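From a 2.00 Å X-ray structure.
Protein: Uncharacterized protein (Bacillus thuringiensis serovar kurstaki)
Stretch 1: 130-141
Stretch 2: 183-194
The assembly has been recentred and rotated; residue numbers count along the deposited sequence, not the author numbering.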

# COMPACT_ATOMS: atom_id res chain seq x y z
N LEU A 130 -6.23 -9.70 8.39
CA LEU A 130 -7.13 -8.57 8.63
C LEU A 130 -7.28 -8.30 10.13
O LEU A 130 -7.09 -7.17 10.58
CB LEU A 130 -8.50 -8.82 7.98
CG LEU A 130 -9.68 -7.97 8.47
CD1 LEU A 130 -9.62 -6.54 7.88
CD2 LEU A 130 -11.01 -8.62 8.15
N PHE A 131 -7.63 -9.32 10.90
CA PHE A 131 -7.82 -9.15 12.34
C PHE A 131 -6.52 -8.73 13.01
O PHE A 131 -6.51 -7.92 13.94
CB PHE A 131 -8.34 -10.43 13.00
CG PHE A 131 -9.77 -10.73 12.65
CD1 PHE A 131 -10.68 -9.71 12.45
CD2 PHE A 131 -10.20 -12.04 12.52
CE1 PHE A 131 -12.01 -9.99 12.13
CE2 PHE A 131 -11.52 -12.33 12.21
CZ PHE A 131 -12.43 -11.31 12.01
N THR A 132 -5.42 -9.29 12.52
CA THR A 132 -4.11 -8.95 13.06
C THR A 132 -3.80 -7.48 12.80
O THR A 132 -3.26 -6.79 13.67
CB THR A 132 -3.00 -9.83 12.45
OG1 THR A 132 -3.25 -11.19 12.81
CG2 THR A 132 -1.63 -9.42 12.96
N SER A 133 -4.17 -6.98 11.61
CA SER A 133 -3.91 -5.58 11.29
C SER A 133 -4.71 -4.66 12.24
O SER A 133 -4.18 -3.66 12.74
CB SER A 133 -4.23 -5.26 9.82
OG SER A 133 -5.63 -5.13 9.60
N MET A 134 -5.96 -5.03 12.49
CA MET A 134 -6.80 -4.32 13.46
C MET A 134 -6.16 -4.30 14.85
O MET A 134 -6.20 -3.29 15.55
CB MET A 134 -8.18 -4.97 13.59
CG MET A 134 -9.10 -4.81 12.40
SD MET A 134 -10.65 -5.71 12.66
CE MET A 134 -11.49 -5.25 11.14
N ALA A 135 -5.62 -5.44 15.26
CA ALA A 135 -5.01 -5.58 16.60
C ALA A 135 -3.76 -4.75 16.74
O ALA A 135 -3.52 -4.17 17.81
CB ALA A 135 -4.69 -7.05 16.91
N VAL A 136 -2.95 -4.71 15.70
CA VAL A 136 -1.73 -3.90 15.74
C VAL A 136 -2.05 -2.40 15.85
O VAL A 136 -1.44 -1.69 16.64
CB VAL A 136 -0.83 -4.15 14.50
CG1 VAL A 136 0.41 -3.21 14.53
CG2 VAL A 136 -0.38 -5.61 14.46
N ALA A 137 -3.02 -1.93 15.07
CA ALA A 137 -3.43 -0.53 15.16
C ALA A 137 -4.01 -0.21 16.53
O ALA A 137 -3.78 0.88 17.08
CB ALA A 137 -4.45 -0.19 14.10
N ALA A 138 -4.77 -1.16 17.07
CA ALA A 138 -5.37 -0.93 18.38
C ALA A 138 -4.27 -0.85 19.43
O ALA A 138 -4.29 0.02 20.32
CB ALA A 138 -6.38 -2.02 18.70
N ALA A 139 -3.28 -1.74 19.31
CA ALA A 139 -2.10 -1.71 20.17
C ALA A 139 -1.36 -0.37 20.04
O ALA A 139 -1.00 0.23 21.05
CB ALA A 139 -1.16 -2.86 19.83
N ARG A 140 -1.16 0.11 18.80
CA ARG A 140 -0.46 1.37 18.55
C ARG A 140 -1.11 2.57 19.22
O ARG A 140 -0.43 3.50 19.63
CB ARG A 140 -0.36 1.64 17.05
CG ARG A 140 0.60 0.73 16.33
CD ARG A 140 0.74 1.14 14.87
NE ARG A 140 1.73 0.31 14.21
CZ ARG A 140 2.23 0.57 13.02
NH1 ARG A 140 1.81 1.63 12.35
NH2 ARG A 140 3.14 -0.25 12.49
N ILE A 141 -2.43 2.57 19.32
CA ILE A 141 -3.10 3.71 19.89
C ILE A 141 -3.49 3.43 21.35
O ILE A 141 -4.27 4.16 21.94
CB ILE A 141 -4.32 4.10 19.03
CG1 ILE A 141 -5.46 3.09 19.18
CG2 ILE A 141 -3.90 4.18 17.57
CD1 ILE A 141 -6.67 3.45 18.34
N THR A 183 6.65 -7.07 19.77
CA THR A 183 6.43 -5.81 20.48
C THR A 183 5.29 -5.80 21.50
O THR A 183 5.43 -5.24 22.58
CB THR A 183 6.15 -4.68 19.48
OG1 THR A 183 7.05 -4.82 18.36
CG2 THR A 183 6.32 -3.31 20.15
N TYR A 184 4.15 -6.41 21.16
CA TYR A 184 2.99 -6.34 22.05
C TYR A 184 2.76 -7.63 22.85
O TYR A 184 1.63 -7.89 23.29
CB TYR A 184 1.74 -6.00 21.23
CG TYR A 184 1.94 -4.76 20.39
CD1 TYR A 184 2.25 -3.54 20.99
CD2 TYR A 184 1.85 -4.80 19.00
CE1 TYR A 184 2.46 -2.40 20.24
CE2 TYR A 184 2.06 -3.65 18.24
CZ TYR A 184 2.37 -2.46 18.88
OH TYR A 184 2.58 -1.32 18.16
N GLU A 185 3.81 -8.42 23.05
CA GLU A 185 3.69 -9.70 23.74
C GLU A 185 2.94 -9.58 25.06
O GLU A 185 3.24 -8.71 25.87
CB GLU A 185 5.06 -10.32 24.00
CG GLU A 185 4.99 -11.54 24.92
CD GLU A 185 6.34 -12.21 25.14
OE1 GLU A 185 7.36 -11.66 24.66
OE2 GLU A 185 6.38 -13.27 25.81
N GLY A 186 1.93 -10.42 25.25
CA GLY A 186 1.15 -10.42 26.47
C GLY A 186 -0.14 -9.65 26.32
O GLY A 186 -1.07 -9.84 27.09
N LYS A 187 -0.21 -8.79 25.32
CA LYS A 187 -1.41 -7.99 25.11
C LYS A 187 -2.48 -8.77 24.38
O LYS A 187 -2.21 -9.49 23.42
CB LYS A 187 -1.08 -6.71 24.33
CG LYS A 187 -0.53 -5.59 25.21
CD LYS A 187 -0.24 -4.34 24.40
CE LYS A 187 0.49 -3.30 25.24
NZ LYS A 187 -0.33 -2.82 26.38
N LYS A 188 -3.72 -8.60 24.84
CA LYS A 188 -4.88 -9.22 24.22
C LYS A 188 -5.87 -8.14 23.80
O LYS A 188 -6.38 -7.41 24.64
CB LYS A 188 -5.53 -10.20 25.20
CG LYS A 188 -6.64 -11.03 24.61
CD LYS A 188 -6.82 -12.32 25.40
CE LYS A 188 -8.06 -13.08 24.96
NZ LYS A 188 -8.23 -14.36 25.72
N ILE A 189 -6.14 -8.02 22.51
CA ILE A 189 -7.04 -6.97 22.05
C ILE A 189 -8.44 -7.53 21.77
O ILE A 189 -8.61 -8.50 21.05
CB ILE A 189 -6.49 -6.26 20.79
CG1 ILE A 189 -5.41 -5.23 21.18
CG2 ILE A 189 -7.57 -5.43 20.13
CD1 ILE A 189 -4.09 -5.79 21.58
N LYS A 190 -9.44 -6.90 22.37
CA LYS A 190 -10.82 -7.31 22.16
C LYS A 190 -11.49 -6.42 21.12
O LYS A 190 -11.64 -5.21 21.30
CB LYS A 190 -11.58 -7.26 23.49
CG LYS A 190 -13.03 -7.64 23.39
CD LYS A 190 -13.64 -7.74 24.78
CE LYS A 190 -15.15 -7.63 24.74
NZ LYS A 190 -15.74 -7.82 26.10
N ILE A 191 -11.91 -7.04 20.02
CA ILE A 191 -12.45 -6.32 18.87
C ILE A 191 -13.93 -6.61 18.73
O ILE A 191 -14.33 -7.76 18.59
CB ILE A 191 -11.73 -6.71 17.56
CG1 ILE A 191 -10.26 -6.29 17.60
CG2 ILE A 191 -12.48 -6.16 16.32
CD1 ILE A 191 -9.37 -7.02 16.58
N THR A 192 -14.73 -5.56 18.75
CA THR A 192 -16.15 -5.73 18.51
C THR A 192 -16.56 -5.00 17.24
O THR A 192 -16.33 -3.80 17.09
CB THR A 192 -16.98 -5.23 19.69
OG1 THR A 192 -16.50 -5.84 20.89
CG2 THR A 192 -18.46 -5.56 19.49
N ILE A 193 -17.16 -5.73 16.32
CA ILE A 193 -17.68 -5.15 15.10
C ILE A 193 -19.19 -5.25 15.13
O ILE A 193 -19.74 -6.35 15.14
CB ILE A 193 -17.13 -5.86 13.85
CG1 ILE A 193 -15.59 -5.93 13.91
CG2 ILE A 193 -17.62 -5.16 12.59
CD1 ILE A 193 -14.97 -6.76 12.80
N ASN A 194 -19.85 -4.09 15.16
CA ASN A 194 -21.31 -4.02 15.28
C ASN A 194 -22.00 -3.58 14.00
O ASN A 194 -23.19 -3.85 13.80
CB ASN A 194 -21.68 -3.05 16.39
CG ASN A 194 -21.15 -3.48 17.73
OD1 ASN A 194 -21.41 -4.60 18.17
ND2 ASN A 194 -20.37 -2.61 18.38

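Helix 130-140 packs across strand 188-193 at 113° between their N-to-C directions, the axes approaching to 8.8 Å; no hydrogen bond joins the stretches, and they bury 474 Å², mostly through apolar side-chain contacts. Aliphatic packing supplies most of the contact. Alternation along the strand turns Ile189, Ile191 and Ile193 toward the helix, while Lys188, Lys190 and Thr192 stay out of its reach. Ile189 meets small residues: its CG2 lies 3.9 Å from Ala138 CB, and its CB lies 4.3 Å from Ala135 CB. The alanines each offer only a methyl, and here Ala135 CA and Ile189 CA lie 6.0 Å apart. Further along, longer side chains span the gap: Ile191 CD1 touches Met134 CB at 3.8 Å, and Met134, extended through chi2 and chi3 (both t), brings CE to 4.1 Å from Ile193 CD1. Ile193 CD1 also sits at the edge of the Phe131 ring, 4.4 Å from Phe131 CE1. Ile189, Ile191, Ile193, Met134 and Phe131 are all buried, which suits their apolar side chains. Tyr184 makes a CH-pi interaction: Ala139 CB stands squarely over one face of its ring, 3.4 Å from the centroid. Val136 CG1 adds a contact 4.1 Å from Tyr184 CE2. Tyr184 OH lies 3.4 Å from Arg140 CG; this hydroxyl and the Arg140 guanidinium find their hydrogen bonds elsewhere in the structure.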